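Local coordinates for acyl-CoA dehydrogenase (Geobacillus kaustophilus, PDB 2PG0), which probably uses bound FAD to introduce a double bond at the alpha-beta position of acyl chains, as other acyl-CoA dehydrogenases do, at residues M16-A19 with A20-F24; A256-A259 with A260-F264. All coordinates share one frame; numbering follows the deposited sequence.

In the fold
Contact 1 (16-24) and contact 2 (256-264) are each a continuous stretch of their own helix, with side chains meeting one turn apart. Contact 1 lies on helix 12-28 in the N-terminal domain and near the surface. Contact 2 lies on the long helix 237-273 of the C-terminal domain and is buried. Their centres are about 19 Å apart, and their nearest atoms, about 7 Å apart, do not touch. Helix 71-84 relates the two: both contacts pack on it. The FAD is not touched by either. In contact 2 the side chain of A256 is about 13 Å from a bound FAD, and that of M263 about 12 Å from the side chain of Q342, an FAD-binding residue.

Contact 1: residues M16-A19 with A20-F24; sequences MFRA and AFRKF
R18 and R22 lie one turn apart on helix 12-28, and the guanidinium of R22 reaches back to the CD methylene of R18, its NH2 3.8 Å from CD. The two guanidinium planes are 28° apart. The charged ends do not touch: NH1 of R18 and NH2 of R22 are 5.0 Å apart. In both residues CG is anti to the backbone N (chi1 -170° in each), and both chains bend at chi3. The two arginines therefore have nearly the same shape, repeated one turn on. F17 and F21 form a second i to i+4 pair. CE2 of the F17 ring approaches CB of F21 at 4.4 Å, so the F17 ring meets the base of F21 and not its ring. Backbone bonds of the same spacing underlie both pairs: F21 N to F17 O at 2.8 Å and R22 N to R18 O at 2.8 Å. A20 N to M16 O and K23 N to A19 O continue the pattern.

Acidic residues of helix 71-84 hold the arginine ends. R18 NH1 makes salt bridges to E79 and E80, and R22 NH1 makes one to E80. E80 thus serves both arginines and probably offsets much of their like charge. K83 of the same helix brings a further positive charge near NH2 of R22. The aromatic rings have edge-to-face partners outside the pair, Y73 for F17 and F55 for F21. M16, A19, A20 and K23 are exposed. The arrangement is that of an amphipathic alpha-helix packed by its aromatic and arginine side within the N-terminal helical domain of the acyl-CoA dehydrogenase fold.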
loop_
_atom_site.group_PDB
_atom_site.type_symbol
_atom_site.label_atom_id
_atom_site.label_comp_id
_atom_site.label_asym_id
_atom_site.label_seq_id
_atom_site.Cartn_x
_atom_site.Cartn_y
_atom_site.Cartn_z
ATOM N N MET A 16 30.377 1.490 25.909
ATOM C CA MET A 16 31.037 2.625 26.568
ATOM C C MET A 16 31.469 3.681 25.550
ATOM O O MET A 16 31.369 4.878 25.822
ATOM C CB MET A 16 32.187 2.229 27.519
ATOM C CG MET A 16 32.906 0.917 27.272
ATOM S SD MET A 16 33.914 0.354 28.696
ATOM C CE MET A 16 32.688 -0.378 29.773
ATOM N N PHE A 17 31.916 3.233 24.378
ATOM C CA PHE A 17 32.253 4.151 23.287
ATOM C C PHE A 17 31.055 4.996 22.843
ATOM O O PHE A 17 31.199 6.204 22.632
ATOM C CB PHE A 17 32.857 3.410 22.087
ATOM C CG PHE A 17 33.097 4.292 20.890
ATOM C CD1 PHE A 17 34.234 5.092 20.816
ATOM C CD2 PHE A 17 32.171 4.339 19.845
ATOM C CE1 PHE A 17 34.451 5.919 19.711
ATOM C CE2 PHE A 17 32.384 5.164 18.740
ATOM C CZ PHE A 17 33.517 5.950 18.672
ATOM N N ARG A 18 29.893 4.357 22.684
ATOM C CA ARG A 18 28.673 5.066 22.302
ATOM C C ARG A 18 28.341 6.183 23.289
ATOM O O ARG A 18 27.997 7.297 22.883
ATOM C CB ARG A 18 27.476 4.119 22.168
ATOM C CG ARG A 18 26.250 4.788 21.539
ATOM C CD ARG A 18 25.006 3.919 21.636
ATOM N NE ARG A 18 25.135 2.690 20.852
ATOM C CZ ARG A 18 24.844 2.584 19.554
ATOM N NH1 ARG A 18 24.408 3.639 18.869
ATOM N NH2 ARG A 18 24.991 1.416 18.937
ATOM N N ALA A 19 28.448 5.876 24.582
ATOM C CA ALA A 19 28.174 6.859 25.626
ATOM C C ALA A 19 29.167 8.024 25.564
ATOM O O ALA A 19 28.770 9.185 25.702
ATOM C CB ALA A 19 28.193 6.197 27.007
ATOM N N ALA A 20 30.446 7.712 25.345
ATOM C CA ALA A 20 31.492 8.738 25.238
ATOM C C ALA A 20 31.272 9.631 24.012
ATOM O O ALA A 20 31.404 10.860 24.085
ATOM C CB ALA A 20 32.878 8.097 25.192
ATOM N N PHE A 21 30.944 9.003 22.884
ATOM C CA PHE A 21 30.699 9.733 21.644
ATOM C C PHE A 21 29.433 10.594 21.765
ATOM O O PHE A 21 29.425 11.748 21.328
ATOM C CB PHE A 21 30.642 8.768 20.444
ATOM C CG PHE A 21 30.568 9.454 19.110
ATOM C CD1 PHE A 21 31.493 10.444 18.758
ATOM C CD2 PHE A 21 29.573 9.108 18.196
ATOM C CE1 PHE A 21 31.419 11.085 17.517
ATOM C CE2 PHE A 21 29.499 9.738 16.949
ATOM C CZ PHE A 21 30.414 10.726 16.608
ATOM N N ARG A 22 28.379 10.053 22.375
ATOM C CA ARG A 22 27.163 10.839 22.608
ATOM C C ARG A 22 27.445 12.065 23.489
ATOM O O ARG A 22 26.882 13.143 23.267
ATOM C CB ARG A 22 26.062 9.992 23.238
ATOM C CG ARG A 22 24.700 10.693 23.273
ATOM C CD ARG A 22 23.700 9.905 24.101
ATOM N NE ARG A 22 23.557 8.521 23.641
ATOM C CZ ARG A 22 22.748 8.129 22.660
ATOM N NH1 ARG A 22 22.005 9.013 22.002
ATOM N NH2 ARG A 22 22.692 6.848 22.329
ATOM N N LYS A 23 28.322 11.897 24.479
ATOM C CA LYS A 23 28.700 13.015 25.350
ATOM C C LYS A 23 29.380 14.131 24.554
ATOM O O LYS A 23 29.093 15.313 24.759
ATOM C CB LYS A 23 29.599 12.545 26.491
ATOM C CG LYS A 23 29.824 13.613 27.558
ATOM C CD LYS A 23 30.527 13.042 28.781
ATOM C CE LYS A 23 30.560 14.078 29.900
ATOM N NZ LYS A 23 30.734 13.428 31.237
ATOM N N PHE A 24 30.270 13.746 23.645
ATOM C CA PHE A 24 30.910 14.686 22.729
ATOM C C PHE A 24 29.861 15.446 21.899
ATOM O O PHE A 24 29.891 16.680 21.815
ATOM C CB PHE A 24 31.900 13.942 21.829
ATOM C CG PHE A 24 32.518 14.789 20.756
ATOM C CD1 PHE A 24 33.628 15.590 21.030
ATOM C CD2 PHE A 24 32.002 14.778 19.460
ATOM C CE1 PHE A 24 34.206 16.373 20.032
ATOM C CE2 PHE A 24 32.575 15.558 18.456
ATOM C CZ PHE A 24 33.683 16.360 18.740
#

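Contact 2: residues A256-A259 with A260-F264; sequences AQTA and AEVMF
The long helix 237-273 of the C-terminal helical domain carries this contact, an i to i+4 side-chain pair on one of its turns. NE2 of Q257 donates a hydrogen bond to OE2 of E261 at 3.0 Å. The bond is nearly straight, with an N-H...O angle of 176°. OE2 lies in the Q257 amide plane, but NE2 comes from above the E261 carboxylate, and the two planes are 73° apart. Q257 has CG anti to the backbone N and bends at chi2 (63°), which turns the amide along the helix to E261.

Helix 285-313 holds both groups: E261 OE2 also salt-bridges R302, and Q257 NE2 also bonds I298 O. An alanine in place of E261 would probably leave R302 without this carboxylate and the Q257 amide less firmly fixed in its rotation.

The bend at chi3 lays M263 CE 3.5 Å from A259 O and 4.3 Å from A259 CB. T258 CG2 lies 4.3 Å from V262 CG2, and T258 OG1 bonds I254 O. Helix 237-273 packs here on helices 71-84, 285-313, 319-343 and 354-361, as part of the C-terminal all-helical bundle of the acyl-CoA dehydrogenase fold.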
loop_
_atom_site.group_PDB
_atom_site.type_symbol
_atom_site.label_atom_id
_atom_site.label_comp_id
_atom_site.label_asym_id
_atom_site.label_seq_id
_atom_site.Cartn_x
_atom_site.Cartn_y
_atom_site.Cartn_z
ATOM N N ALA A 256 19.361 5.349 7.520
ATOM C CA ALA A 256 17.917 5.387 7.339
ATOM C C ALA A 256 17.172 4.661 8.476
ATOM O O ALA A 256 16.113 5.120 8.925
ATOM C CB ALA A 256 17.533 4.822 5.975
ATOM N N GLN A 257 17.731 3.545 8.942
ATOM C CA GLN A 257 17.149 2.782 10.046
ATOM C C GLN A 257 17.105 3.660 11.300
ATOM O O GLN A 257 16.075 3.754 11.972
ATOM C CB GLN A 257 17.946 1.494 10.305
ATOM C CG GLN A 257 17.424 0.635 11.467
ATOM C CD GLN A 257 16.020 0.110 11.243
ATOM O OE1 GLN A 257 15.636 -0.235 10.118
ATOM N NE2 GLN A 257 15.239 0.059 12.318
ATOM N N THR A 258 18.232 4.304 11.592
ATOM C CA THR A 258 18.320 5.235 12.723
ATOM C C THR A 258 17.341 6.413 12.604
ATOM O O THR A 258 16.707 6.803 13.591
ATOM C CB THR A 258 19.752 5.764 12.892
ATOM O OG1 THR A 258 20.646 4.657 13.001
ATOM C CG2 THR A 258 19.861 6.605 14.156
ATOM N N ALA A 259 17.221 6.972 11.402
ATOM C CA ALA A 259 16.301 8.088 11.151
ATOM C C ALA A 259 14.860 7.684 11.458
ATOM O O ALA A 259 14.129 8.434 12.106
ATOM C CB ALA A 259 16.432 8.586 9.712
ATOM N N ALA A 260 14.467 6.489 11.011
ATOM C CA ALA A 260 13.134 5.937 11.294
ATOM C C ALA A 260 12.897 5.800 12.807
ATOM O O ALA A 260 11.840 6.192 13.319
ATOM C CB ALA A 260 12.964 4.587 10.606
ATOM N N GLU A 261 13.883 5.238 13.503
ATOM C CA GLU A 261 13.835 5.069 14.969
ATOM C C GLU A 261 13.675 6.409 15.689
ATOM O O GLU A 261 12.867 6.528 16.626
ATOM C CB GLU A 261 15.075 4.303 15.462
ATOM C CG GLU A 261 15.024 2.804 15.144
ATOM C CD GLU A 261 16.384 2.098 15.174
ATOM O OE1 GLU A 261 17.428 2.756 15.371
ATOM O OE2 GLU A 261 16.409 0.866 14.985
ATOM N N VAL A 262 14.431 7.409 15.245
ATOM C CA VAL A 262 14.331 8.780 15.776
ATOM C C VAL A 262 12.946 9.369 15.538
ATOM O O VAL A 262 12.330 9.925 16.453
ATOM C CB VAL A 262 15.423 9.723 15.177
ATOM C CG1 VAL A 262 15.159 11.194 15.546
ATOM C CG2 VAL A 262 16.818 9.297 15.646
ATOM N N MET A 263 12.460 9.257 14.301
ATOM C CA MET A 263 11.158 9.817 13.945
ATOM C C MET A 263 10.005 9.144 14.701
ATOM O O MET A 263 9.038 9.813 15.099
ATOM C CB MET A 263 10.949 9.774 12.421
ATOM C CG MET A 263 11.736 10.868 11.690
ATOM S SD MET A 263 11.449 10.972 9.887
ATOM C CE MET A 263 12.264 9.466 9.355
ATOM N N PHE A 264 10.117 7.833 14.917
ATOM C CA PHE A 264 9.129 7.097 15.704
ATOM C C PHE A 264 9.080 7.626 17.139
ATOM O O PHE A 264 8.001 7.882 17.683
ATOM C CB PHE A 264 9.428 5.593 15.681
ATOM C CG PHE A 264 8.508 4.780 16.544
ATOM C CD1 PHE A 264 7.267 4.385 16.069
ATOM C CD2 PHE A 264 8.878 4.429 17.843
ATOM C CE1 PHE A 264 6.406 3.636 16.871
ATOM C CE2 PHE A 264 8.019 3.682 18.657
ATOM C CZ PHE A 264 6.786 3.284 18.166
#